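Local structure of putative archaeal ammonia monooxygenase subunit B (Candidatus Nitrosocaldus yellowstonii, 4O65) at residues L7-V12 and L131-V136; T63-S68 and G108-Y113; D73-I78 and G100-I105; W91-R96 and L115-L120. The protein binds copper in a cupredoxin domain and is probably a subunit of the membrane monooxygenase that oxidises ammonia in this archaeon. All blocks are in the same frame, centred on the assembly; numbering follows the deposited sequence.

Contact 1 (L7-V12 and L131-V136); sequences LQSRFV and LNIASV. Unlike the reference sequence in segment 131-136: Ile133 (reference Val). With SO4 (sulfate ion), chain C.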
loop_
_atom_site.group_PDB
_atom_site.type_symbol
_atom_site.label_atom_id
_atom_site.label_comp_id
_atom_site.label_asym_id
_atom_site.label_seq_id
_atom_site.Cartn_x
_atom_site.Cartn_y
_atom_site.Cartn_z
ATOM N N LEU A 7 -5.167 -3.664 18.778
ATOM C CA LEU A 7 -5.494 -4.046 17.409
ATOM C C LEU A 7 -4.449 -4.972 16.786
ATOM O O LEU A 7 -4.612 -5.401 15.651
ATOM C CB LEU A 7 -5.677 -2.807 16.552
ATOM C CG LEU A 7 -6.849 -1.902 17.003
ATOM C CD1 LEU A 7 -6.734 -0.660 16.124
ATOM C CD2 LEU A 7 -8.117 -2.674 16.694
ATOM N N GLN A 8 -3.379 -5.283 17.540
ATOM C CA GLN A 8 -2.425 -6.302 17.068
ATOM C C GLN A 8 -2.964 -7.732 17.279
ATOM O O GLN A 8 -3.624 -8.027 18.309
ATOM C CB GLN A 8 -1.107 -6.210 17.868
ATOM C CG GLN A 8 -0.381 -4.857 17.631
ATOM C CD GLN A 8 0.667 -4.930 16.495
ATOM O OE1 GLN A 8 0.782 -5.930 15.750
ATOM N NE2 GLN A 8 1.485 -3.875 16.398
ATOM N N SER A 9 -2.649 -8.598 16.319
ATOM C CA SER A 9 -2.848 -10.025 16.523
ATOM C C SER A 9 -1.904 -10.510 17.619
ATOM O O SER A 9 -0.779 -10.019 17.733
ATOM C CB SER A 9 -2.527 -10.764 15.227
ATOM O OG SER A 9 -2.594 -12.177 15.445
ATOM N N ARG A 10 -2.370 -11.445 18.441
ATOM C CA ARG A 10 -1.456 -12.129 19.388
ATOM C C ARG A 10 -0.612 -13.191 18.722
ATOM O O ARG A 10 0.423 -13.631 19.307
ATOM C CB ARG A 10 -2.258 -12.802 20.495
ATOM C CG ARG A 10 -3.135 -11.852 21.317
ATOM C CD ARG A 10 -2.648 -10.417 21.485
ATOM N NE ARG A 10 -3.583 -9.694 22.348
ATOM C CZ ARG A 10 -4.022 -8.436 22.200
ATOM N NH1 ARG A 10 -3.665 -7.652 21.165
ATOM N NH2 ARG A 10 -4.876 -7.972 23.113
ATOM N N PHE A 11 -0.969 -13.555 17.492
ATOM C CA PHE A 11 -0.252 -14.618 16.775
ATOM C C PHE A 11 0.993 -14.073 16.077
ATOM O O PHE A 11 2.039 -14.723 16.086
ATOM C CB PHE A 11 -1.137 -15.284 15.735
ATOM C CG PHE A 11 -2.106 -16.324 16.281
ATOM C CD1 PHE A 11 -2.739 -16.152 17.518
ATOM C CD2 PHE A 11 -2.478 -17.430 15.498
ATOM C CE1 PHE A 11 -3.661 -17.110 18.001
ATOM C CE2 PHE A 11 -3.380 -18.386 15.976
ATOM C CZ PHE A 11 -3.979 -18.215 17.227
ATOM N N VAL A 12 0.865 -12.915 15.415
ATOM C CA VAL A 12 2.026 -12.308 14.687
ATOM C C VAL A 12 1.912 -10.817 14.928
ATOM O O VAL A 12 0.855 -10.217 14.635
ATOM C CB VAL A 12 2.007 -12.599 13.146
ATOM C CG1 VAL A 12 3.195 -11.884 12.440
ATOM C CG2 VAL A 12 1.981 -14.105 12.810
ATOM N N LEU A 131 -2.206 -6.891 8.566
ATOM C CA LEU A 131 -1.785 -8.253 8.271
ATOM C C LEU A 131 -3.009 -9.125 8.303
ATOM O O LEU A 131 -3.853 -8.950 9.201
ATOM C CB LEU A 131 -0.793 -8.702 9.378
ATOM C CG LEU A 131 -0.244 -10.122 9.171
ATOM C CD1 LEU A 131 0.585 -10.208 7.899
ATOM C CD2 LEU A 131 0.533 -10.596 10.438
ATOM N N ASN A 132 -3.160 -10.054 7.339
ATOM C CA ASN A 132 -4.184 -11.094 7.449
ATOM C C ASN A 132 -3.548 -12.437 7.554
ATOM O O ASN A 132 -2.772 -12.815 6.683
ATOM C CB ASN A 132 -5.155 -11.074 6.291
ATOM C CG ASN A 132 -6.289 -10.103 6.579
ATOM O OD1 ASN A 132 -7.263 -10.402 7.366
ATOM N ND2 ASN A 132 -6.082 -8.931 6.120
ATOM N N ILE A 133 -3.812 -13.100 8.677
ATOM C CA ILE A 133 -3.255 -14.419 8.910
ATOM C C ILE A 133 -4.331 -15.410 8.458
ATOM O O ILE A 133 -5.466 -15.380 8.979
ATOM C CB ILE A 133 -2.945 -14.643 10.393
ATOM C CG1 ILE A 133 -1.938 -13.556 10.860
ATOM C CG2 ILE A 133 -2.445 -16.110 10.573
ATOM C CD1 ILE A 133 -1.809 -13.453 12.359
ATOM N N ALA A 134 -3.984 -16.282 7.496
ATOM C CA ALA A 134 -4.985 -17.229 6.917
ATOM C C ALA A 134 -5.508 -18.100 8.044
ATOM O O ALA A 134 -4.711 -18.643 8.847
ATOM C CB ALA A 134 -4.299 -18.123 5.862
ATOM N N SER A 135 -6.845 -18.218 8.111
ATOM C CA SER A 135 -7.562 -19.067 9.093
ATOM C C SER A 135 -7.619 -18.457 10.501
ATOM O O SER A 135 -8.152 -19.061 11.438
ATOM C CB SER A 135 -7.021 -20.534 9.174
ATOM O OG SER A 135 -5.905 -20.685 10.072
ATOM N N VAL A 136 -7.054 -17.255 10.643
ATOM C CA VAL A 136 -7.041 -16.630 11.983
ATOM C C VAL A 136 -7.750 -15.275 11.972
ATOM O O VAL A 136 -8.718 -15.095 12.745
ATOM C CB VAL A 136 -5.566 -16.483 12.494
ATOM C CG1 VAL A 136 -5.578 -15.829 13.862
ATOM C CG2 VAL A 136 -4.937 -17.871 12.630
HETATM S S SO4 C . -4.573 -11.051 25.660
HETATM O O1 SO4 C . -5.010 -11.437 24.320
HETATM O O2 SO4 C . -5.491 -11.650 26.690
HETATM O O3 SO4 C . -3.176 -11.544 25.845
HETATM O O4 SO4 C . -4.572 -9.567 25.758
#
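Val12 and Leu131 meet at about a right angle between the two sheets of the cupredoxin beta sandwich. Val12 opens strand 12-19 in one sheet, while Leu131 and Ile133 belong to strand 123-133 in the other. Val12 CG1 comes within 3.6 Å of Leu131 CD2. Two residues on, Ile133 sends CD1 into the bend of the 7-12 loop; with chi2 at 166° its chain runs out extended, and CD1 becomes the atom that touches three residues. It lies 3.9 Å from Val12 CG2, the same distance from Phe11 CB, and 3.4 Å from Ser9 OG. That hydroxyl is fixed by an ST turn, in which Phe11 N donates to Ser9 OG over 3.0 Å. Further out, Val136 ends a type II turn, its N bonding to Ile133 O, and crosses Phe11 obliquely. Its CG1 stands 4.1 Å from the Phe11 ring centroid, 20° off the ring normal, displaced toward the rim at CD2 and CE2. The end of Arg10 leads off from this contact and holds a sulfate, probably from the crystallisation liquor, at the edge of its guanidinium and in its plane. Arg10 NE donates to sulfate O1 at 3.0 Å, while NH2 bonds to O4.

Contact 2 (T63-S68 and G108-Y113); sequences TGRLVS and GGEVPY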
loop_
_atom_site.group_PDB
_atom_site.type_symbol
_atom_site.label_atom_id
_atom_site.label_comp_id
_atom_site.label_asym_id
_atom_site.label_seq_id
_atom_site.Cartn_x
_atom_site.Cartn_y
_atom_site.Cartn_z
ATOM N N THR A 63 7.374 0.342 5.889
ATOM C CA THR A 63 8.215 -0.815 6.160
ATOM C C THR A 63 8.024 -1.254 7.604
ATOM O O THR A 63 7.531 -0.463 8.423
ATOM C CB THR A 63 9.723 -0.533 5.925
ATOM O OG1 THR A 63 10.102 0.665 6.650
ATOM C CG2 THR A 63 10.004 -0.289 4.402
ATOM N N GLY A 64 8.401 -2.498 7.891
ATOM C CA GLY A 64 8.319 -3.013 9.287
ATOM C C GLY A 64 8.754 -4.459 9.337
ATOM O O GLY A 64 9.404 -4.951 8.397
ATOM N N ARG A 65 8.403 -5.157 10.421
ATOM C CA ARG A 65 8.807 -6.535 10.519
ATOM C C ARG A 65 7.602 -7.264 11.102
ATOM O O ARG A 65 6.912 -6.700 11.952
ATOM C CB ARG A 65 9.974 -6.711 11.553
ATOM C CG ARG A 65 11.299 -6.015 11.276
ATOM C CD ARG A 65 12.355 -6.419 12.390
ATOM N NE ARG A 65 11.798 -6.028 13.714
ATOM C CZ ARG A 65 11.830 -6.748 14.849
ATOM N NH1 ARG A 65 12.448 -7.935 14.918
ATOM N NH2 ARG A 65 11.275 -6.259 15.955
ATOM N N LEU A 66 7.331 -8.462 10.582
ATOM C CA LEU A 66 6.239 -9.322 11.108
ATOM C C LEU A 66 6.920 -10.339 11.998
ATOM O O LEU A 66 7.889 -11.008 11.578
ATOM C CB LEU A 66 5.538 -10.031 9.970
ATOM C CG LEU A 66 5.063 -9.078 8.885
ATOM C CD1 LEU A 66 4.472 -9.866 7.697
ATOM C CD2 LEU A 66 3.988 -8.109 9.425
ATOM N N VAL A 67 6.475 -10.390 13.247
ATOM C CA VAL A 67 7.174 -11.227 14.237
ATOM C C VAL A 67 6.229 -12.267 14.802
ATOM O O VAL A 67 5.217 -11.955 15.483
ATOM C CB VAL A 67 7.767 -10.355 15.352
ATOM C CG1 VAL A 67 8.456 -11.263 16.403
ATOM C CG2 VAL A 67 8.709 -9.322 14.754
ATOM N N SER A 68 6.529 -13.532 14.521
ATOM C CA SER A 68 5.621 -14.635 14.920
ATOM C C SER A 68 5.778 -15.016 16.378
ATOM O O SER A 68 6.899 -15.128 16.869
ATOM C CB SER A 68 5.903 -15.881 14.051
ATOM O OG SER A 68 5.242 -17.048 14.552
ATOM N N GLY A 108 7.820 -18.679 15.129
ATOM C CA GLY A 108 8.743 -18.008 16.018
ATOM C C GLY A 108 9.758 -17.113 15.310
ATOM O O GLY A 108 10.691 -16.625 15.953
ATOM N N GLY A 109 9.583 -16.917 14.004
ATOM C CA GLY A 109 10.560 -16.194 13.173
ATOM C C GLY A 109 10.039 -14.805 12.813
ATOM O O GLY A 109 9.090 -14.299 13.432
ATOM N N GLU A 110 10.730 -14.167 11.870
ATOM C CA GLU A 110 10.558 -12.721 11.591
ATOM C C GLU A 110 10.526 -12.612 10.078
ATOM O O GLU A 110 11.350 -13.260 9.397
ATOM C CB GLU A 110 11.797 -11.921 12.084
ATOM C CG GLU A 110 11.730 -11.084 13.385
ATOM C CD GLU A 110 12.407 -11.711 14.621
ATOM O OE1 GLU A 110 12.217 -12.925 14.847
ATOM O OE2 GLU A 110 13.119 -11.012 15.407
ATOM N N VAL A 111 9.650 -11.746 9.546
ATOM C CA VAL A 111 9.602 -11.505 8.100
ATOM C C VAL A 111 9.639 -9.953 7.953
ATOM O O VAL A 111 8.654 -9.272 8.325
ATOM C CB VAL A 111 8.306 -12.102 7.471
ATOM C CG1 VAL A 111 8.171 -11.713 5.992
ATOM C CG2 VAL A 111 8.365 -13.638 7.554
ATOM N N PRO A 112 10.740 -9.396 7.393
ATOM C CA PRO A 112 10.690 -7.945 7.076
ATOM C C PRO A 112 9.721 -7.717 5.953
ATOM O O PRO A 112 9.563 -8.597 5.061
ATOM C CB PRO A 112 12.145 -7.588 6.624
ATOM C CG PRO A 112 12.833 -8.902 6.443
ATOM C CD PRO A 112 12.087 -9.988 7.204
ATOM N N TYR A 113 9.017 -6.578 5.980
ATOM C CA TYR A 113 8.077 -6.290 4.860
ATOM C C TYR A 113 8.282 -4.873 4.351
ATOM O O TYR A 113 8.778 -3.989 5.090
ATOM C CB TYR A 113 6.600 -6.519 5.309
ATOM C CG TYR A 113 6.056 -5.449 6.234
ATOM C CD1 TYR A 113 5.399 -4.321 5.719
ATOM C CD2 TYR A 113 6.082 -5.633 7.635
ATOM C CE1 TYR A 113 4.912 -3.311 6.586
ATOM C CE2 TYR A 113 5.570 -4.680 8.489
ATOM C CZ TYR A 113 4.963 -3.544 7.966
ATOM O OH TYR A 113 4.478 -2.628 8.844
#
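Tyr113 lays its ring flat over the backbone of Gly64, and this is where the pairing of strands 59-68 and 110-119 packs most closely. Gly64 N sits over the ring centre, and Tyr113 CE2 comes within 3.3 Å of Gly64 CA, so the ring takes the space where a side chain would stand. A chi1 of 74° puts Tyr113 CG between its own backbone N and carbonyl carbon, and the ring beyond it lies over Gly64. On the same face Leu66 crosses Tyr113 at about a right angle, its CD2 3.7 Å from Tyr113 CD2, and its CB packs against Val111. The strands are antiparallel neighbours in the four-stranded sheet of the cupredoxin sandwich. Gly64 with Tyr113 and Leu66 with Val111 are hydrogen-bonded pairs; Leu66 N reaches Val111 O at 2.7 Å, and Val111 N returns to Leu66 O at 2.8 Å. Pairing ends at the Gly108-Gly109 turn, where Gly108 N donates to Ser68 OG over 3.1 Å.

The other face is polar and more open. Arg65 and Glu110 lie side by side there, pointing the same way, with the exposed ring of Pro112 next to them. Glu110 OE2 meets the edge of the guanidinium, 3.2 Å from Arg65 NH1, although the two planes are 63° apart, and Val67 CG2 covers one guanidinium face. Arg65 NH2 also bridges Glu15 and Asp16 on strand 12-19. One cation thus serves carboxylates from both flanking strands, which probably helps keep those carboxylates ionised.

Contact 3 (D73-I78 and G100-I105); sequences DLNAWI and GNVFTI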
loop_
_atom_site.group_PDB
_atom_site.type_symbol
_atom_site.label_atom_id
_atom_site.label_comp_id
_atom_site.label_asym_id
_atom_site.label_seq_id
_atom_site.Cartn_x
_atom_site.Cartn_y
_atom_site.Cartn_z
ATOM N N ASP A 73 4.574 -22.580 11.343
ATOM C CA ASP A 73 4.467 -21.679 10.192
ATOM C C ASP A 73 3.019 -21.271 9.920
ATOM O O ASP A 73 2.078 -22.071 10.095
ATOM C CB ASP A 73 5.017 -22.333 8.930
ATOM C CG ASP A 73 6.518 -22.610 9.019
ATOM O OD1 ASP A 73 7.189 -22.258 10.027
ATOM O OD2 ASP A 73 7.030 -23.196 8.037
ATOM N N LEU A 74 2.867 -20.003 9.568
ATOM C CA LEU A 74 1.569 -19.441 9.161
ATOM C C LEU A 74 1.634 -18.882 7.781
ATOM O O LEU A 74 2.706 -18.404 7.337
ATOM C CB LEU A 74 1.186 -18.268 10.097
ATOM C CG LEU A 74 0.944 -18.659 11.555
ATOM C CD1 LEU A 74 0.762 -17.421 12.421
ATOM C CD2 LEU A 74 -0.318 -19.524 11.683
ATOM N N ASN A 75 0.478 -18.859 7.120
ATOM C CA ASN A 75 0.330 -18.187 5.816
ATOM C C ASN A 75 -0.377 -16.849 6.024
ATOM O O ASN A 75 -1.278 -16.770 6.845
ATOM C CB ASN A 75 -0.514 -19.009 4.841
ATOM C CG ASN A 75 0.208 -20.250 4.434
ATOM O OD1 ASN A 75 1.422 -20.239 4.404
ATOM N ND2 ASN A 75 -0.519 -21.343 4.226
ATOM N N ALA A 76 0.083 -15.841 5.302
ATOM C CA ALA A 76 -0.426 -14.482 5.489
ATOM C C ALA A 76 -0.355 -13.635 4.228
ATOM O O ALA A 76 0.390 -13.936 3.282
ATOM C CB ALA A 76 0.352 -13.819 6.625
ATOM N N TRP A 77 -1.140 -12.544 4.221
ATOM C CA TRP A 77 -0.986 -11.494 3.212
ATOM C C TRP A 77 -1.108 -10.135 3.896
ATOM O O TRP A 77 -1.609 -10.028 5.037
ATOM C CB TRP A 77 -2.014 -11.646 2.099
ATOM C CG TRP A 77 -3.463 -11.628 2.529
ATOM C CD1 TRP A 77 -4.367 -10.561 2.463
ATOM C CD2 TRP A 77 -4.230 -12.764 3.023
ATOM N NE1 TRP A 77 -5.604 -10.958 2.933
ATOM C CE2 TRP A 77 -5.579 -12.277 3.269
ATOM C CE3 TRP A 77 -3.920 -14.094 3.329
ATOM C CZ2 TRP A 77 -6.578 -13.110 3.790
ATOM C CZ3 TRP A 77 -4.939 -14.919 3.852
ATOM C CH2 TRP A 77 -6.231 -14.425 4.063
ATOM N N ILE A 78 -0.567 -9.113 3.225
ATOM C CA ILE A 78 -0.437 -7.827 3.821
ATOM C C ILE A 78 -1.090 -6.754 2.957
ATOM O O ILE A 78 -1.116 -6.874 1.737
ATOM C CB ILE A 78 1.064 -7.568 4.035
ATOM C CG1 ILE A 78 1.308 -6.331 4.861
ATOM C CG2 ILE A 78 1.879 -7.555 2.712
ATOM C CD1 ILE A 78 2.648 -6.565 5.572
ATOM N N GLY A 100 4.783 -12.714 -2.879
ATOM C CA GLY A 100 3.615 -13.556 -3.280
ATOM C C GLY A 100 2.272 -12.974 -2.793
ATOM O O GLY A 100 2.274 -12.166 -1.874
ATOM N N ASN A 101 1.145 -13.373 -3.404
ATOM C CA ASN A 101 -0.208 -13.052 -2.907
ATOM C C ASN A 101 -0.399 -13.509 -1.452
ATOM O O ASN A 101 -1.084 -12.851 -0.669
ATOM C CB ASN A 101 -1.283 -13.750 -3.750
ATOM C CG ASN A 101 -1.326 -13.257 -5.189
ATOM O OD1 ASN A 101 -0.809 -13.915 -6.096
ATOM N ND2 ASN A 101 -1.950 -12.106 -5.405
ATOM N N VAL A 102 0.169 -14.666 -1.139
ATOM C CA VAL A 102 0.257 -15.187 0.240
ATOM C C VAL A 102 1.724 -15.572 0.476
ATOM O O VAL A 102 2.424 -16.053 -0.452
ATOM C CB VAL A 102 -0.673 -16.401 0.370
ATOM C CG1 VAL A 102 -0.553 -17.062 1.703
ATOM C CG2 VAL A 102 -2.125 -16.006 0.093
ATOM N N PHE A 103 2.231 -15.360 1.684
ATOM C CA PHE A 103 3.598 -15.801 2.000
ATOM C C PHE A 103 3.644 -16.523 3.334
ATOM O O PHE A 103 2.658 -16.485 4.115
ATOM C CB PHE A 103 4.564 -14.626 1.978
ATOM C CG PHE A 103 4.142 -13.500 2.887
ATOM C CD1 PHE A 103 4.521 -13.516 4.242
ATOM C CD2 PHE A 103 3.362 -12.449 2.407
ATOM C CE1 PHE A 103 4.105 -12.503 5.104
ATOM C CE2 PHE A 103 2.939 -11.415 3.285
ATOM C CZ PHE A 103 3.354 -11.451 4.628
ATOM N N THR A 104 4.783 -17.155 3.641
ATOM C CA THR A 104 4.912 -17.884 4.895
ATOM C C THR A 104 5.591 -17.057 5.965
ATOM O O THR A 104 6.623 -16.407 5.704
ATOM C CB THR A 104 5.747 -19.174 4.710
ATOM O OG1 THR A 104 5.063 -19.986 3.758
ATOM C CG2 THR A 104 5.885 -19.953 6.029
ATOM N N ILE A 105 5.047 -17.136 7.176
ATOM C CA ILE A 105 5.724 -16.568 8.308
ATOM C C ILE A 105 6.217 -17.711 9.176
ATOM O O ILE A 105 5.412 -18.470 9.714
ATOM C CB ILE A 105 4.801 -15.643 9.141
ATOM C CG1 ILE A 105 4.281 -14.525 8.239
ATOM C CG2 ILE A 105 5.606 -15.049 10.306
ATOM C CD1 ILE A 105 3.251 -13.645 8.912
HETATM O O HOH W 1 2.709 -19.165 1.674
#
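Phe103 leans its ring on the main chain of Ala76. From CB, a chi1 of 55° sets CG between the backbone N and the carbonyl carbon, and the ring beyond it lies across the Ala76 main chain. Ala76 O lies over one face, displaced toward the rim, with CD2 the nearest ring atom at 3.4 Å. Next along that side, CE2 reaches Trp77 CA and has Ile78 CG2 4.0 Å away at the ring edge; on the other side CE1 is 4.3 Å from Ala76 CB. At the tip, CZ meets Leu66 of the facing sheet. The carbonyl under the ring is also held by the residue that owns the ring, since Phe103 N donates to Ala76 O over 2.8 Å.

Strand 103-105 is the outermost strand of the five-stranded sheet of the cupredoxin sandwich, antiparallel to 74-81, the short segments 74-78 and 103-105 running at 125°. Ala76 with Phe103 and Leu74 with Ile105 are hydrogen-bonded pairs, and their side chains turn into the sandwich, where Ile105 CD1 rests 3.7 Å from Ala76 CB. Between them, Asn75 and Thr104 form the non-hydrogen-bonded pair on the exposed face. Their polar ends are joined by a water, which donates to Asn75 OD1 at 3.2 Å and is hydrogen-bonded to Thr104 OG1 at the same distance. Thr104 CG2 packs against Asp73 CB, while Asp73 OD1 is hydrogen-bonded to Gly107 N. Where the strand pairing gives out, Trp77 CB comes within 3.2 Å of Asn101 O, and the Trp77 side chain runs beside Val102, pointing the same way.

Contact 4 (W91-R96 and L115-L120); sequences WEFISR and LCLSAL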
loop_
_atom_site.group_PDB
_atom_site.type_symbol
_atom_site.label_atom_id
_atom_site.label_comp_id
_atom_site.label_asym_id
_atom_site.label_seq_id
_atom_site.Cartn_x
_atom_site.Cartn_y
_atom_site.Cartn_z
ATOM N N TRP A 91 -6.155 4.147 -2.724
ATOM C CA TRP A 91 -4.697 3.821 -2.795
ATOM C C TRP A 91 -4.524 2.666 -3.726
ATOM O O TRP A 91 -5.469 1.881 -3.903
ATOM C CB TRP A 91 -4.185 3.390 -1.414
ATOM C CG TRP A 91 -4.178 4.538 -0.432
ATOM C CD1 TRP A 91 -5.256 5.037 0.288
ATOM C CD2 TRP A 91 -3.069 5.411 -0.122
ATOM N NE1 TRP A 91 -4.901 6.124 1.042
ATOM C CE2 TRP A 91 -3.579 6.399 0.858
ATOM C CE3 TRP A 91 -1.737 5.473 -0.521
ATOM C CZ2 TRP A 91 -2.779 7.395 1.394
ATOM C CZ3 TRP A 91 -0.929 6.466 0.047
ATOM C CH2 TRP A 91 -1.431 7.409 0.983
ATOM N N GLU A 92 -3.354 2.532 -4.339
ATOM C CA GLU A 92 -3.069 1.441 -5.257
ATOM C C GLU A 92 -1.731 0.820 -4.865
ATOM O O GLU A 92 -0.765 1.565 -4.662
ATOM C CB GLU A 92 -2.933 2.081 -6.643
ATOM C CG GLU A 92 -2.652 1.133 -7.771
ATOM C CD GLU A 92 -2.850 1.878 -9.057
ATOM O OE1 GLU A 92 -1.903 2.546 -9.507
ATOM O OE2 GLU A 92 -4.004 1.884 -9.528
ATOM N N PHE A 93 -1.615 -0.516 -4.836
ATOM C CA PHE A 93 -0.296 -1.126 -4.673
ATOM C C PHE A 93 0.599 -0.927 -5.890
ATOM O O PHE A 93 0.156 -0.978 -7.055
ATOM C CB PHE A 93 -0.321 -2.609 -4.221
ATOM C CG PHE A 93 -0.367 -2.759 -2.717
ATOM C CD1 PHE A 93 0.815 -2.725 -1.965
ATOM C CD2 PHE A 93 -1.595 -2.820 -2.042
ATOM C CE1 PHE A 93 0.789 -2.828 -0.582
ATOM C CE2 PHE A 93 -1.628 -2.921 -0.651
ATOM C CZ PHE A 93 -0.437 -2.917 0.077
ATOM N N ILE A 94 1.855 -0.643 -5.595
ATOM C CA ILE A 94 2.893 -0.620 -6.590
ATOM C C ILE A 94 3.700 -1.914 -6.422
ATOM O O ILE A 94 4.027 -2.569 -7.422
ATOM C CB ILE A 94 3.821 0.607 -6.451
ATOM C CG1 ILE A 94 3.043 1.884 -6.793
ATOM C CG2 ILE A 94 5.113 0.420 -7.300
ATOM C CD1 ILE A 94 3.742 3.161 -6.331
ATOM N N SER A 95 4.056 -2.257 -5.174
ATOM C CA SER A 95 4.838 -3.419 -4.926
ATOM C C SER A 95 4.727 -3.843 -3.458
ATOM O O SER A 95 4.300 -3.085 -2.578
ATOM C CB SER A 95 6.316 -3.216 -5.324
ATOM O OG SER A 95 6.961 -2.256 -4.482
ATOM N N ARG A 96 5.046 -5.109 -3.235
ATOM C CA ARG A 96 5.031 -5.684 -1.870
ATOM C C ARG A 96 6.235 -6.570 -1.721
ATOM O O ARG A 96 6.637 -7.280 -2.681
ATOM C CB ARG A 96 3.836 -6.603 -1.645
ATOM C CG ARG A 96 2.486 -5.958 -1.474
ATOM C CD ARG A 96 1.490 -7.106 -1.638
ATOM N NE ARG A 96 0.202 -6.811 -1.021
ATOM C CZ ARG A 96 -0.839 -6.314 -1.687
ATOM N NH1 ARG A 96 -0.731 -6.058 -2.998
ATOM N NH2 ARG A 96 -1.985 -6.085 -1.052
ATOM N N LEU A 115 5.843 -2.226 1.794
ATOM C CA LEU A 115 4.692 -1.955 0.946
ATOM C C LEU A 115 4.950 -0.619 0.253
ATOM O O LEU A 115 5.418 0.362 0.889
ATOM C CB LEU A 115 3.433 -1.769 1.791
ATOM C CG LEU A 115 3.247 -2.770 2.934
ATOM C CD1 LEU A 115 1.933 -2.446 3.624
ATOM C CD2 LEU A 115 3.229 -4.150 2.323
ATOM N N CYS A 116 4.689 -0.601 -1.051
ATOM C CA CYS A 116 4.883 0.621 -1.825
ATOM C C CYS A 116 3.535 0.873 -2.499
ATOM O O CYS A 116 3.055 -0.023 -3.197
ATOM C CB CYS A 116 5.926 0.431 -2.888
ATOM S SG CYS A 116 6.373 2.065 -3.611
ATOM N N LEU A 117 2.970 2.066 -2.297
ATOM C CA LEU A 117 1.603 2.414 -2.778
ATOM C C LEU A 117 1.586 3.790 -3.408
ATOM O O LEU A 117 2.432 4.626 -3.098
ATOM C CB LEU A 117 0.581 2.461 -1.607
ATOM C CG LEU A 117 0.428 1.135 -0.837
ATOM C CD1 LEU A 117 1.200 1.241 0.464
ATOM C CD2 LEU A 117 -1.043 0.853 -0.588
ATOM N N SER A 118 0.655 3.965 -4.334
ATOM C CA SER A 118 0.346 5.252 -4.938
ATOM C C SER A 118 -0.949 5.802 -4.310
ATOM O O SER A 118 -1.968 5.077 -4.214
ATOM C CB SER A 118 0.094 5.049 -6.438
ATOM O OG SER A 118 -0.346 6.287 -6.952
ATOM N N ALA A 119 -0.917 7.037 -3.816
ATOM C CA ALA A 119 -2.162 7.693 -3.384
ATOM C C ALA A 119 -2.966 8.092 -4.609
ATOM O O ALA A 119 -2.459 8.830 -5.491
ATOM C CB ALA A 119 -1.822 8.954 -2.588
ATOM N N LEU A 120 -4.233 7.673 -4.659
ATOM C CA LEU A 120 -5.090 8.013 -5.839
ATOM C C LEU A 120 -6.036 9.193 -5.622
ATOM O O LEU A 120 -6.351 9.969 -6.578
ATOM C CB LEU A 120 -5.905 6.778 -6.258
ATOM C CG LEU A 120 -5.147 5.519 -6.619
ATOM C CD1 LEU A 120 -6.123 4.394 -6.988
ATOM C CD2 LEU A 120 -4.197 5.786 -7.790
#
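A classic beta bulge interrupts the antiparallel pairing of strands 91-97 and 110-119: Ile94 and Ser95 together face the single residue Cys116. Both backbone nitrogens donate to Cys116 O from the same face of its plane, Ile94 N at 2.8 Å and Ser95 N at 3.1 Å. Cys116 N answers with a bond to Ser95 O. Ahead of the bulge the pairing is regular, with Glu92 N bonding to Ser118 O and Ser118 N to Glu92 O.

Two aromatic residues carry the face turned into the sandwich. Phe93 lies alongside Leu117, whose CD2 stands over the ring centre, 3.8 Å from the centroid and only 11° off the normal. Arg96 CZ is over the centre of the opposite face, and Leu115 CB meets the ring edge, 3.7 Å from Phe93 CE1. Trp91 covers Ala119, with Ala119 CB 4.0 Å from the centroid of its six-membered ring. On the reverse face, Ile94 CD1 comes within 3.9 Å of Cys116 SG, and Ser95 OG lies 3.3 Å from Cys116 CB.

Strand 91-97 is outermost in its sheet, and 110-119 separates it from 59-68. The disulfide from Cys116 to Cys51 ties the sheet to the loop following helix 40-47, while Glu92 forms a salt bridge with Lys27 at the start of helix 27-35. Toward the other sheet, Arg96 NH2 bonds to Ile78 O on strand 74-81, and Trp91 packs edge-to-face with Tyr125 and touches Ile146 and Val148 of strand 137-149.

Contacts 2 and 4 use successive parts of strand 110-119, their centres 20 Å apart in one sheet. Contact 3 belongs to the facing sheet, where contact 1 joins it through main-chain bonds, Asn132 N to Trp77 O and Ala134 N to Asn75 O. Contact 1 also spans both sheets, with Val12 CG2 3.6 Å from Leu74 CD1 and Val12 CG1 3.9 Å from Leu66 CB. Ile78 of contact 3 is shared widely: its CD1 lies 3.6 Å from Tyr113 CD1, and its CG2 3.7 Å from Leu115 CD2. Copper is bound by His126 and His128, on the strand that continues into contact 1; the side chains of Trp91 and Tyr113 are about 11 and 13 Å from the metal.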